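Local coordinates for protein uridylate-specific endoribonuclease nsp11 (Prrsv 16244b, PDB 5EYI) that probably degrades the 5'-polyuridines formed during viral RNA replication, cutting RNA at uridylates and so keeping host double-stranded-RNA sensors from being activated, at residues A[120-125]-A[183-188]; A[127-132]-A[218-223]; A[144-149]-A[176-181]; A[150-155]-A[167-172]. The protein carries 1 engineered substitution. All coordinates share one frame; numbering follows the deposited sequence.

Contact 1. Residues A[120-125]-A[183-188]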
loop_
_atom_site.group_PDB
_atom_site.type_symbol
_atom_site.label_atom_id
_atom_site.label_comp_id
_atom_site.label_asym_id
_atom_site.label_seq_id
_atom_site.Cartn_x
_atom_site.Cartn_y
_atom_site.Cartn_z
ATOM N N ASP A 120 -12.004 17.150 16.566
ATOM C CA ASP A 120 -11.929 15.902 17.342
ATOM C C ASP A 120 -11.976 14.656 16.487
ATOM O O ASP A 120 -11.368 13.639 16.837
ATOM C CB ASP A 120 -13.080 15.792 18.355
ATOM C CG ASP A 120 -12.881 16.660 19.565
ATOM O OD1 ASP A 120 -11.723 16.845 20.011
ATOM O OD2 ASP A 120 -13.908 17.141 20.086
ATOM N N ARG A 121 -12.721 14.720 15.389
ATOM C CA ARG A 121 -12.814 13.580 14.493
ATOM C C ARG A 121 -11.434 13.203 13.917
ATOM O O ARG A 121 -11.090 12.021 13.841
ATOM C CB ARG A 121 -13.823 13.855 13.385
ATOM C CG ARG A 121 -14.326 12.609 12.691
ATOM C CD ARG A 121 -15.179 12.980 11.492
ATOM N NE ARG A 121 -15.482 11.811 10.670
ATOM C CZ ARG A 121 -15.966 11.852 9.425
ATOM N NH1 ARG A 121 -16.221 13.010 8.811
ATOM N NH2 ARG A 121 -16.189 10.714 8.773
ATOM N N GLU A 122 -10.635 14.210 13.562
ATOM C CA GLU A 122 -9.289 13.968 13.045
ATOM C C GLU A 122 -8.366 13.401 14.122
ATOM O O GLU A 122 -7.632 12.437 13.880
ATOM C CB GLU A 122 -8.687 15.246 12.452
ATOM C CG GLU A 122 -7.409 14.972 11.680
ATOM C CD GLU A 122 -6.884 16.174 10.923
ATOM O OE1 GLU A 122 -6.768 17.269 11.513
ATOM O OE2 GLU A 122 -6.553 16.004 9.729
ATOM N N ARG A 123 -8.409 14.009 15.304
ATOM C CA ARG A 123 -7.698 13.500 16.487
ATOM C C ARG A 123 -7.977 12.016 16.700
ATOM O O ARG A 123 -7.058 11.225 16.925
ATOM C CB ARG A 123 -8.119 14.311 17.717
ATOM C CG ARG A 123 -7.433 13.957 19.020
ATOM C CD ARG A 123 -7.843 14.922 20.124
ATOM N NE ARG A 123 -7.177 16.229 20.048
ATOM C CZ ARG A 123 -5.923 16.497 20.442
ATOM N NH1 ARG A 123 -5.114 15.545 20.943
ATOM N NH2 ARG A 123 -5.457 17.746 20.330
ATOM N N GLU A 124 -9.253 11.653 16.596
ATOM C CA GLU A 124 -9.712 10.275 16.768
ATOM C C GLU A 124 -9.152 9.338 15.692
ATOM O O GLU A 124 -8.683 8.233 16.019
ATOM C CB GLU A 124 -11.250 10.228 16.808
ATOM C CG GLU A 124 -11.873 8.842 16.706
ATOM C CD GLU A 124 -13.306 8.794 17.240
ATOM O OE1 GLU A 124 -14.222 9.325 16.562
ATOM N N VAL A 125 -9.179 9.778 14.428
ATOM C CA VAL A 125 -8.602 8.974 13.332
ATOM C C VAL A 125 -7.092 8.802 13.534
ATOM O O VAL A 125 -6.561 7.712 13.342
ATOM C CB VAL A 125 -8.925 9.555 11.932
ATOM C CG1 VAL A 125 -8.184 8.804 10.836
ATOM C CG2 VAL A 125 -10.417 9.475 11.665
ATOM N N VAL A 183 -3.547 16.346 4.794
ATOM C CA VAL A 183 -4.925 16.028 4.450
ATOM C C VAL A 183 -5.755 15.800 5.718
ATOM O O VAL A 183 -5.247 15.294 6.724
ATOM C CB VAL A 183 -5.058 14.793 3.528
ATOM C CG1 VAL A 183 -4.252 14.987 2.254
ATOM C CG2 VAL A 183 -4.643 13.513 4.236
ATOM N N TYR A 184 -7.025 16.174 5.648
ATOM C CA TYR A 184 -7.989 15.908 6.708
ATOM C C TYR A 184 -8.155 14.400 6.858
ATOM O O TYR A 184 -8.723 13.761 5.980
ATOM C CB TYR A 184 -9.326 16.571 6.369
ATOM C CG TYR A 184 -10.390 16.430 7.429
ATOM C CD1 TYR A 184 -11.631 15.870 7.132
ATOM C CD2 TYR A 184 -10.155 16.844 8.734
ATOM C CE1 TYR A 184 -12.612 15.741 8.106
ATOM C CE2 TYR A 184 -11.134 16.723 9.713
ATOM C CZ TYR A 184 -12.363 16.180 9.390
ATOM O OH TYR A 184 -13.324 16.050 10.361
ATOM N N LEU A 185 -7.629 13.841 7.950
ATOM C CA LEU A 185 -7.497 12.381 8.090
ATOM C C LEU A 185 -8.796 11.562 7.938
ATOM O O LEU A 185 -8.746 10.419 7.452
ATOM C CB LEU A 185 -6.801 11.997 9.405
ATOM C CG LEU A 185 -5.350 12.456 9.627
ATOM C CD1 LEU A 185 -4.880 12.023 11.007
ATOM C CD2 LEU A 185 -4.426 11.877 8.570
ATOM N N PRO A 186 -9.951 12.126 8.342
ATOM C CA PRO A 186 -11.188 11.385 8.075
ATOM C C PRO A 186 -11.496 11.140 6.592
ATOM O O PRO A 186 -12.181 10.161 6.299
ATOM C CB PRO A 186 -12.263 12.232 8.765
ATOM C CG PRO A 186 -11.526 12.831 9.920
ATOM C CD PRO A 186 -10.176 13.186 9.341
ATOM N N ASP A 187 -10.958 11.958 5.676
ATOM C CA ASP A 187 -11.044 11.661 4.223
ATOM C C ASP A 187 -10.405 10.342 3.817
ATOM O O ASP A 187 -10.731 9.800 2.759
ATOM C CB ASP A 187 -10.368 12.748 3.366
ATOM C CG ASP A 187 -11.094 14.070 3.389
ATOM O OD1 ASP A 187 -12.291 14.139 3.753
ATOM O OD2 ASP A 187 -10.446 15.062 3.017
ATOM N N LEU A 188 -9.455 9.863 4.612
ATOM C CA LEU A 188 -8.786 8.596 4.347
ATOM C C LEU A 188 -9.395 7.372 5.037
ATOM O O LEU A 188 -8.988 6.266 4.710
ATOM C CB LEU A 188 -7.308 8.694 4.742
ATOM C CG LEU A 188 -6.513 9.914 4.259
ATOM C CD1 LEU A 188 -5.065 9.781 4.703
ATOM C CD2 LEU A 188 -6.598 10.079 2.751
HETATM O O HOH W 1 -15.715 15.546 9.286
#

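Contact 2. Residues A[127-132]-A[218-223]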
loop_
_atom_site.group_PDB
_atom_site.type_symbol
_atom_site.label_atom_id
_atom_site.label_comp_id
_atom_site.label_asym_id
_atom_site.label_seq_id
_atom_site.Cartn_x
_atom_site.Cartn_y
_atom_site.Cartn_z
ATOM N N ALA A 127 -5.523 8.744 16.404
ATOM C CA ALA A 127 -5.409 7.765 17.493
ATOM C C ALA A 127 -5.723 6.313 17.088
ATOM O O ALA A 127 -5.264 5.390 17.750
ATOM C CB ALA A 127 -6.290 8.172 18.666
ATOM N N SER A 128 -6.508 6.111 16.034
ATOM C CA SER A 128 -6.808 4.757 15.545
ATOM C C SER A 128 -5.623 4.094 14.806
ATOM O O SER A 128 -5.561 2.870 14.729
ATOM C CB SER A 128 -8.052 4.772 14.648
ATOM O OG SER A 128 -7.794 5.390 13.396
ATOM N N LEU A 129 -4.713 4.899 14.250
ATOM C CA LEU A 129 -3.471 4.410 13.650
ATOM C C LEU A 129 -2.295 5.251 14.166
ATOM O O LEU A 129 -1.716 6.047 13.421
ATOM C CB LEU A 129 -3.546 4.479 12.115
ATOM C CG LEU A 129 -3.912 3.266 11.272
ATOM C CD1 LEU A 129 -3.481 3.542 9.842
ATOM C CD2 LEU A 129 -3.270 1.973 11.755
ATOM N N PRO A 130 -1.935 5.085 15.453
ATOM C CA PRO A 130 -0.933 5.990 16.045
ATOM C C PRO A 130 0.438 5.910 15.377
ATOM O O PRO A 130 1.124 6.923 15.280
ATOM C CB PRO A 130 -0.860 5.545 17.508
ATOM C CG PRO A 130 -1.386 4.163 17.524
ATOM C CD PRO A 130 -2.361 4.037 16.395
ATOM N N HIS A 131 0.827 4.728 14.910
ATOM C CA HIS A 131 2.093 4.600 14.220
ATOM C C HIS A 131 2.073 5.502 12.997
ATOM O O HIS A 131 2.895 6.401 12.917
ATOM C CB HIS A 131 2.409 3.167 13.827
ATOM C CG HIS A 131 3.827 2.974 13.388
ATOM N ND1 HIS A 131 4.243 3.176 12.088
ATOM C CD2 HIS A 131 4.929 2.615 14.084
ATOM C CE1 HIS A 131 5.539 2.930 12.002
ATOM N NE2 HIS A 131 5.980 2.598 13.201
ATOM N N ALA A 132 1.090 5.318 12.113
ATOM C CA ALA A 132 0.930 6.152 10.899
ATOM C C ALA A 132 0.965 7.662 11.133
ATOM O O ALA A 132 1.706 8.383 10.451
ATOM C CB ALA A 132 -0.365 5.808 10.175
ATOM N N LYS A 218 -1.471 -1.066 11.322
ATOM C CA LYS A 218 -0.070 -0.712 11.530
ATOM C C LYS A 218 0.222 0.693 11.042
ATOM O O LYS A 218 0.415 1.584 11.853
ATOM C CB LYS A 218 0.856 -1.744 10.893
ATOM C CG LYS A 218 0.974 -2.993 11.752
ATOM C CD LYS A 218 1.597 -4.180 11.034
ATOM C CE LYS A 218 1.651 -5.378 11.976
ATOM N NZ LYS A 218 2.049 -6.636 11.289
ATOM N N THR A 219 0.228 0.907 9.736
ATOM C CA THR A 219 0.681 2.186 9.205
ATOM C C THR A 219 0.067 2.481 7.857
ATOM O O THR A 219 -0.540 1.615 7.215
ATOM C CB THR A 219 2.240 2.251 9.144
ATOM O OG1 THR A 219 2.686 3.615 9.026
ATOM C CG2 THR A 219 2.799 1.410 7.988
ATOM N N ALA A 220 0.218 3.733 7.453
ATOM C CA ALA A 220 -0.245 4.198 6.160
ATOM C C ALA A 220 0.532 5.442 5.770
ATOM O O ALA A 220 0.866 6.268 6.620
ATOM C CB ALA A 220 -1.734 4.488 6.175
ATOM N N TYR A 221 0.831 5.551 4.487
ATOM C CA TYR A 221 1.552 6.694 3.972
ATOM C C TYR A 221 1.326 6.835 2.494
ATOM O O TYR A 221 1.014 5.851 1.803
ATOM C CB TYR A 221 3.050 6.591 4.261
ATOM C CG TYR A 221 3.773 5.374 3.700
ATOM C CD1 TYR A 221 4.176 4.338 4.532
ATOM C CD2 TYR A 221 4.091 5.284 2.347
ATOM C CE1 TYR A 221 4.868 3.241 4.032
ATOM C CE2 TYR A 221 4.763 4.193 1.836
ATOM C CZ TYR A 221 5.160 3.173 2.677
ATOM O OH TYR A 221 5.849 2.083 2.161
ATOM N N PHE A 222 1.493 8.066 2.028
ATOM C CA PHE A 222 1.355 8.393 0.625
ATOM C C PHE A 222 2.690 8.281 -0.069
ATOM O O PHE A 222 3.745 8.378 0.553
ATOM C CB PHE A 222 0.823 9.803 0.437
ATOM C CG PHE A 222 -0.658 9.912 0.577
ATOM C CD1 PHE A 222 -1.493 9.476 -0.450
ATOM C CD2 PHE A 222 -1.219 10.470 1.710
ATOM C CE1 PHE A 222 -2.862 9.600 -0.348
ATOM C CE2 PHE A 222 -2.589 10.593 1.824
ATOM C CZ PHE A 222 -3.412 10.158 0.794
ATOM N N GLN A 223 2.614 8.111 -1.376
ATOM C CA GLN A 223 3.784 7.957 -2.221
ATOM C C GLN A 223 3.443 8.550 -3.595
ATOM O O GLN A 223 2.295 8.468 -4.045
ATOM C CB GLN A 223 4.129 6.462 -2.262
ATOM C CG GLN A 223 5.389 6.085 -3.000
ATOM C CD GLN A 223 5.195 5.753 -4.476
ATOM O OE1 GLN A 223 6.166 5.551 -5.208
ATOM N NE2 GLN A 223 3.958 5.681 -4.914
HETATM O O HOH W 2 -0.634 2.372 14.085
#

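Contact 3. Residues A[144-149]-A[176-181]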
loop_
_atom_site.group_PDB
_atom_site.type_symbol
_atom_site.label_atom_id
_atom_site.label_comp_id
_atom_site.label_asym_id
_atom_site.label_seq_id
_atom_site.Cartn_x
_atom_site.Cartn_y
_atom_site.Cartn_z
ATOM N N GLY A 144 6.605 6.242 11.333
ATOM C CA GLY A 144 5.251 6.746 11.192
ATOM C C GLY A 144 4.932 8.198 11.535
ATOM O O GLY A 144 3.981 8.483 12.259
ATOM N N CYS A 145 5.679 9.124 10.976
ATOM C CA CYS A 145 5.393 10.537 11.170
ATOM C C CYS A 145 4.911 11.108 9.859
ATOM O O CYS A 145 5.568 11.956 9.263
ATOM C CB CYS A 145 6.655 11.236 11.642
ATOM S SG CYS A 145 7.159 10.595 13.232
ATOM N N HIS A 146 3.756 10.634 9.409
ATOM C CA HIS A 146 3.294 10.930 8.056
ATOM C C HIS A 146 2.243 12.035 7.964
ATOM O O HIS A 146 1.656 12.235 6.907
ATOM C CB HIS A 146 2.815 9.648 7.394
ATOM C CG HIS A 146 3.898 8.629 7.208
ATOM N ND1 HIS A 146 3.930 7.449 7.913
ATOM C CD2 HIS A 146 4.982 8.607 6.398
ATOM C CE1 HIS A 146 4.981 6.742 7.542
ATOM N NE2 HIS A 146 5.639 7.424 6.626
ATOM N N HIS A 147 2.038 12.785 9.043
ATOM C CA HIS A 147 1.057 13.856 9.040
ATOM C C HIS A 147 1.636 15.134 9.632
ATOM O O HIS A 147 2.564 15.097 10.435
ATOM C CB HIS A 147 -0.208 13.438 9.794
ATOM C CG HIS A 147 -1.415 14.232 9.415
ATOM N ND1 HIS A 147 -2.074 15.057 10.297
ATOM C CD2 HIS A 147 -2.065 14.353 8.235
ATOM C CE1 HIS A 147 -3.087 15.643 9.685
ATOM N NE2 HIS A 147 -3.103 15.235 8.429
ATOM N N VAL A 148 1.064 16.260 9.218
ATOM C CA VAL A 148 1.473 17.576 9.685
ATOM C C VAL A 148 1.298 17.744 11.201
ATOM O O VAL A 148 1.932 18.606 11.803
ATOM C CB VAL A 148 0.695 18.687 8.940
ATOM C CG1 VAL A 148 -0.756 18.747 9.411
ATOM C CG2 VAL A 148 1.391 20.037 9.092
ATOM N N THR A 149 0.432 16.925 11.788
ATOM C CA THR A 149 0.210 16.873 13.227
ATOM C C THR A 149 1.130 15.873 13.970
ATOM O O THR A 149 1.069 15.786 15.203
ATOM C CB THR A 149 -1.269 16.513 13.524
ATOM O OG1 THR A 149 -1.592 15.230 12.966
ATOM C CG2 THR A 149 -2.211 17.563 12.934
ATOM N N ALA A 176 15.671 9.316 7.929
ATOM C CA ALA A 176 16.183 10.282 6.944
ATOM C C ALA A 176 15.121 10.835 6.006
ATOM O O ALA A 176 15.120 12.026 5.699
ATOM C CB ALA A 176 17.307 9.654 6.126
ATOM N N LEU A 177 14.231 9.963 5.543
ATOM C CA LEU A 177 13.236 10.338 4.553
ATOM C C LEU A 177 11.898 9.730 4.919
ATOM O O LEU A 177 11.788 8.525 5.093
ATOM C CB LEU A 177 13.663 9.874 3.157
ATOM C CG LEU A 177 14.958 10.467 2.586
ATOM C CD1 LEU A 177 15.377 9.751 1.305
ATOM C CD2 LEU A 177 14.826 11.964 2.323
ATOM N N CYS A 178 10.886 10.581 5.055
ATOM C CA CYS A 178 9.537 10.114 5.283
ATOM C C CYS A 178 8.526 11.100 4.682
ATOM O O CYS A 178 8.732 12.315 4.702
ATOM C CB CYS A 178 9.332 9.813 6.776
ATOM S SG CYS A 178 8.254 10.892 7.717
ATOM N N THR A 179 7.462 10.552 4.097
ATOM C CA THR A 179 6.484 11.340 3.369
ATOM C C THR A 179 5.449 11.874 4.328
ATOM O O THR A 179 5.121 11.235 5.319
ATOM C CB THR A 179 5.772 10.535 2.271
ATOM O OG1 THR A 179 5.186 9.361 2.830
ATOM C CG2 THR A 179 6.744 10.151 1.169
ATOM N N LEU A 180 4.912 13.038 4.004
ATOM C CA LEU A 180 4.022 13.739 4.905
ATOM C C LEU A 180 2.983 14.504 4.109
ATOM O O LEU A 180 3.303 15.055 3.055
ATOM C CB LEU A 180 4.867 14.690 5.748
ATOM C CG LEU A 180 4.208 15.584 6.790
ATOM C CD1 LEU A 180 5.210 15.818 7.921
ATOM C CD2 LEU A 180 3.711 16.900 6.201
ATOM N N THR A 181 1.746 14.524 4.608
ATOM C CA THR A 181 0.691 15.386 4.063
ATOM C C THR A 181 -0.005 16.115 5.200
ATOM O O THR A 181 0.240 15.821 6.366
ATOM C CB THR A 181 -0.366 14.590 3.266
ATOM O OG1 THR A 181 -1.208 13.851 4.158
ATOM C CG2 THR A 181 0.296 13.635 2.295
HETATM O O HOH W 3 -0.022 11.589 4.972
#

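Contact 4. Residues A[150-155]-A[167-172]. With SO4 (sulfate ion), chain C.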
loop_
_atom_site.group_PDB
_atom_site.type_symbol
_atom_site.label_atom_id
_atom_site.label_comp_id
_atom_site.label_asym_id
_atom_site.label_seq_id
_atom_site.Cartn_x
_atom_site.Cartn_y
_atom_site.Cartn_z
ATOM N N SER A 150 1.985 15.147 13.244
ATOM C CA SER A 150 2.811 14.095 13.843
ATOM C C SER A 150 3.918 14.643 14.740
ATOM O O SER A 150 4.250 15.828 14.719
ATOM C CB SER A 150 3.443 13.199 12.769
ATOM O OG SER A 150 2.461 12.588 11.951
ATOM N N ARG A 151 4.488 13.746 15.528
ATOM C CA ARG A 151 5.672 14.062 16.321
ATOM C C ARG A 151 6.930 14.078 15.461
ATOM O O ARG A 151 6.916 13.652 14.296
ATOM C CB ARG A 151 5.845 13.041 17.425
ATOM C CG ARG A 151 4.787 13.135 18.494
ATOM C CD ARG A 151 4.890 11.940 19.417
ATOM N NE ARG A 151 3.936 12.003 20.519
ATOM C CZ ARG A 151 3.474 10.943 21.193
ATOM N NH1 ARG A 151 3.868 9.706 20.896
ATOM N NH2 ARG A 151 2.588 11.124 22.174
ATOM N N TYR A 152 8.001 14.600 16.060
ATOM C CA TYR A 152 9.364 14.508 15.530
ATOM C C TYR A 152 9.614 15.290 14.217
ATOM O O TYR A 152 10.630 15.075 13.546
ATOM C CB TYR A 152 9.758 13.024 15.397
ATOM C CG TYR A 152 9.421 12.213 16.638
ATOM C CD1 TYR A 152 9.820 12.641 17.904
ATOM C CD2 TYR A 152 8.679 11.030 16.552
ATOM C CE1 TYR A 152 9.504 11.916 19.043
ATOM C CE2 TYR A 152 8.353 10.299 17.689
ATOM C CZ TYR A 152 8.765 10.752 18.929
ATOM O OH TYR A 152 8.453 10.049 20.064
ATOM N N LEU A 153 8.722 16.215 13.873
ATOM C CA LEU A 153 8.824 16.931 12.608
ATOM C C LEU A 153 9.786 18.109 12.721
ATOM O O LEU A 153 9.943 18.679 13.801
ATOM C CB LEU A 153 7.467 17.458 12.163
ATOM C CG LEU A 153 6.368 16.427 11.941
ATOM C CD1 LEU A 153 5.161 17.161 11.389
ATOM C CD2 LEU A 153 6.817 15.297 11.020
ATOM N N PRO A 154 10.434 18.480 11.600
ATOM C CA PRO A 154 11.309 19.656 11.598
ATOM C C PRO A 154 10.505 20.945 11.499
ATOM O O PRO A 154 9.307 20.910 11.230
ATOM C CB PRO A 154 12.134 19.458 10.339
ATOM C CG PRO A 154 11.206 18.747 9.406
ATOM C CD PRO A 154 10.346 17.858 10.265
ATOM N N ARG A 155 11.168 22.076 11.684
ATOM C CA ARG A 155 10.504 23.377 11.599
ATOM C C ARG A 155 10.078 23.778 10.176
ATOM O O ARG A 155 9.056 24.432 10.020
ATOM C CB ARG A 155 11.368 24.466 12.246
ATOM C CG ARG A 155 11.330 24.420 13.767
ATOM C CD ARG A 155 12.394 25.307 14.383
ATOM N NE ARG A 155 12.192 26.731 14.079
ATOM C CZ ARG A 155 11.559 27.623 14.849
ATOM N NH1 ARG A 155 11.020 27.285 16.017
ATOM N NH2 ARG A 155 11.461 28.882 14.438
ATOM N N VAL A 167 12.970 13.140 10.110
ATOM C CA VAL A 167 12.298 13.206 11.405
ATOM C C VAL A 167 13.264 12.789 12.495
ATOM O O VAL A 167 14.119 11.942 12.263
ATOM C CB VAL A 167 11.008 12.343 11.440
ATOM C CG1 VAL A 167 9.948 12.958 10.549
ATOM C CG2 VAL A 167 11.263 10.904 11.023
ATOM N N SER A 168 13.120 13.385 13.672
ATOM C CA SER A 168 14.086 13.218 14.765
ATOM C C SER A 168 13.413 13.170 16.135
ATOM O O SER A 168 12.584 14.034 16.475
ATOM C CB SER A 168 15.109 14.371 14.746
ATOM O OG SER A 168 15.926 14.403 15.919
ATOM N N SER A 169 13.773 12.149 16.909
ATOM C CA SER A 169 13.551 12.141 18.353
ATOM C C SER A 169 14.907 12.500 18.969
ATOM O O SER A 169 15.796 11.647 19.015
ATOM C CB SER A 169 13.082 10.761 18.820
ATOM O OG SER A 169 12.846 10.790 20.214
ATOM N N PRO A 170 15.095 13.770 19.383
ATOM C CA PRO A 170 16.429 14.266 19.762
ATOM C C PRO A 170 17.156 13.390 20.770
ATOM O O PRO A 170 16.567 12.987 21.771
ATOM C CB PRO A 170 16.135 15.637 20.382
ATOM C CG PRO A 170 14.889 16.076 19.719
ATOM C CD PRO A 170 14.077 14.827 19.546
ATOM N N GLY A 171 18.409 13.068 20.472
ATOM C CA GLY A 171 19.221 12.224 21.337
ATOM C C GLY A 171 18.879 10.746 21.352
ATOM O O GLY A 171 19.479 10.001 22.130
ATOM N N LYS A 172 17.941 10.309 20.503
ATOM C CA LYS A 172 17.418 8.934 20.540
ATOM C C LYS A 172 17.356 8.298 19.162
ATOM O O LYS A 172 18.007 7.288 18.927
ATOM C CB LYS A 172 16.028 8.899 21.191
ATOM C CG LYS A 172 16.004 9.548 22.555
ATOM C CD LYS A 172 14.700 9.327 23.298
ATOM C CE LYS A 172 14.677 10.188 24.559
ATOM N NZ LYS A 172 13.636 9.774 25.538
HETATM S S SO4 C . 2.700 14.831 22.021
HETATM O O1 SO4 C . 2.225 16.197 22.310
HETATM O O2 SO4 C . 3.565 14.331 23.114
HETATM O O3 SO4 C . 3.458 14.935 20.755
HETATM O O4 SO4 C . 1.620 13.821 21.879
HETATM O O HOH W 4 10.254 10.035 22.004
#

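Contact 1. Residues A[120-125]-A[183-188]
Glu122 and Leu185 bring the two backbones closest, their CA atoms 5.5 Å apart, where the start of helix 120-128 lies on the loop that follows strand 173-180 in the NendoU endoribonuclease domain. The helix offers Arg121, Glu122 and Val125 to this loop, and Leu185 and Pro186 point back at it. Glu122 supplies the polar link. A chi1 of -169° puts its CG anti to the backbone N, and the extended chain carries the carboxylate to the loop, where OE2 takes the amide of Leu185, N to OE2 3.0 Å and 162° at the hydrogen. The amide comes to the anti side of the carboxylate, a little out of its plane. On the other oxygen, OE1, Arg109 makes a salt bridge and the amide of Leu118 adds a hydrogen bond; this buried carboxylate, bonded at both oxygens, is probably kept ionised.

Val125 spreads its two methyls over neighbouring residues: CG1 reaches CB of Leu185 at 3.8 Å, and CG2 rests on CG of Pro186 at 3.9 Å. The proline ring in turn touches two flat groups. Its CD lies 3.5 Å above the centre of the Tyr184 ring, while its CB lies 3.7 Å from the plane of the Arg121 guanidinium, again over the centre. Those two planes are steeply turned against each other. Arg121 NH2 is salt-bridged to Glu189 and Tyr184 OH is bonded to Asp119. One water bridges the two side chains, accepting from Arg121 NH1 at 2.6 Å and donating to Tyr184 OH at 2.7 Å.

Contact 2. Residues A[127-132]-A[218-223]
In the predicted active site of the NendoU domain, His131 meets Thr219 where the short helix 130-133 comes up against the beginning of strand 219-223, outermost of its sheet within the chain. Lys218 and Thr219 form a classic beta bulge against strand 208-215. The chains are closest at Ala132 and Thr219, whose CA atoms are 4.3 Å apart.

His131 has CG anti to the backbone N (chi1 -167°), and its ring presents ND1 to the threonine. The hydroxyl OG1 of Thr219 lies at the ring edge, in the plane, 3.5 Å from His131 ND1 with an angle of 160°; this is a weak hydrogen bond, and either partner could be the donor. Lys218 O is approached by His131 CB at 3.2 Å. It also takes a hydrogen bond from a water, 2.6 Å from Lys218 O, that accepts from His131 N at 2.9 Å.

Beyond the histidine, methyl groups meet the strand backbone and the Ala220 methyl. Ala132 lays its CB on the amide of Ala220, 3.5 Å from N, and Leu129, at the N-cap position of the helix, places CD2 3.6 Å from the backbone N of Lys218 while its CD1 packs on the methyl of Ala220. His146, the other predicted catalytic histidine, donates its backbone N-H to the carbonyl of Ala132 and lies close to the Thr219 side chain.

The chemistry therefore puts the firmer polar link on the backbone, through the water; the threonine hydroxyl could help orient the imidazole of His131, but only loosely.

Contact 3. Residues A[144-149]-A[176-181]
A single beta bridge between His147 and Thr181 joins the loop after strand 141-143 to the residue just after strand 173-180, beside the predicted active site of the NendoU domain. The touching parts run nearly the same way, 30° apart.

Two backbone bonds make the bridge. Thr181 N donates to His146 O at 3.2 Å, arriving 42° above the carbonyl plane, and Val148 N gives a weak bond to Thr181 O at 3.0 Å. The His146 carbonyl has a further donor: a water lies 2.6 Å from His146 O and 2.7 Å from Thr181 OG1.

Sulfur contacts come from Cys178, whose SG stands 3.3 Å from Cys145 O and approaches the His146 ring obliquely, 4.8 Å from its centroid. The same imidazole is bonded through NE2 to Glu195 of the second subunit, which also takes the amide of Thr179, so the dimer partner probably helps to place this predicted catalytic histidine.

In the packing, Leu180 sets CD1 3.7 Å from His147 O, and its CD2 faces Val148 CB. The His147 ring has Val148 CG1 over one face, toward the rim, and is fixed at both nitrogens: NE2 by Val183 O, and ND1 by Thr149 OG1 at 2.7 Å, nearly straight at 171°.

Contact 4. Residues A[150-155]-A[167-172]
Side by side and pointing the same way, the side chains of Val167 and Leu153 begin the contact, with Leu153 CD2 3.9 Å from Val167 CG1. They meet at the outer end of strand 163-169, which pairs with strand 173-180 as an antiparallel hairpin; the loop 150-155 packs against this strand. Val167 also packs on Ala175, the engineered residue at a predicted catalytic position, and its CA-H faces the carbonyl of Tyr152.

Next comes Ser168, whose side chain starts away from the loop, so its backbone does the work. Its N donates to Tyr152 O at 3.0 Å and 163°, in the carbonyl plane and on a lone pair, while its own O sits 3.2 Å from Tyr152 CB.

Ser169 turns to the tyrosine ring. CB makes a CH-pi contact, 4.2 Å from the ring centroid and off-centre. OG, anti to the backbone N (chi1 -179°), shares a water with the phenol: the water is 2.6 Å from Tyr152 OH and 3.2 Å from Ser169 OG.

Beyond it, Lys172 N bonds back to Ser169 O and closes the hairpin turn through Pro170 and Gly171. Just before Tyr152, Arg151 grips a sulfate, probably from the crystallisation liquor, NE to O3 and NH2 to O4 (2.9 Å), which indicates only that this guanidinium edge can take an anion. Arg151 CB covers the opposite face of the tyrosine ring, 3.5 Å above the plane over its centre. The ring is thus held between Arg151 CB and Ser169, while its hydroxyl reaches Ser169 OG through the water, tying loop to strand by both apolar and polar means.

In the fold
All four contacts fall in the NendoU domain. Along the chain, contact 4 is nested inside the loop closed by contact 3, and contact 3 inside those of contacts 1 and 2, which cross each other. Contacts 1 and 2 share helix 120-128, their centres 12 Å apart; contacts 3 and 4 lie on neighbouring strands 173-180 and 163-169, with centres 10 Å apart. Contact 3 is the middle piece, touching each of the others, while contacts 1 and 4 are separated by 22 Å between centres. Contacts 2 and 3, also 10 Å apart, carry the two predicted catalytic histidines and both touch the second subunit, so dimer contacts reach the probable active site.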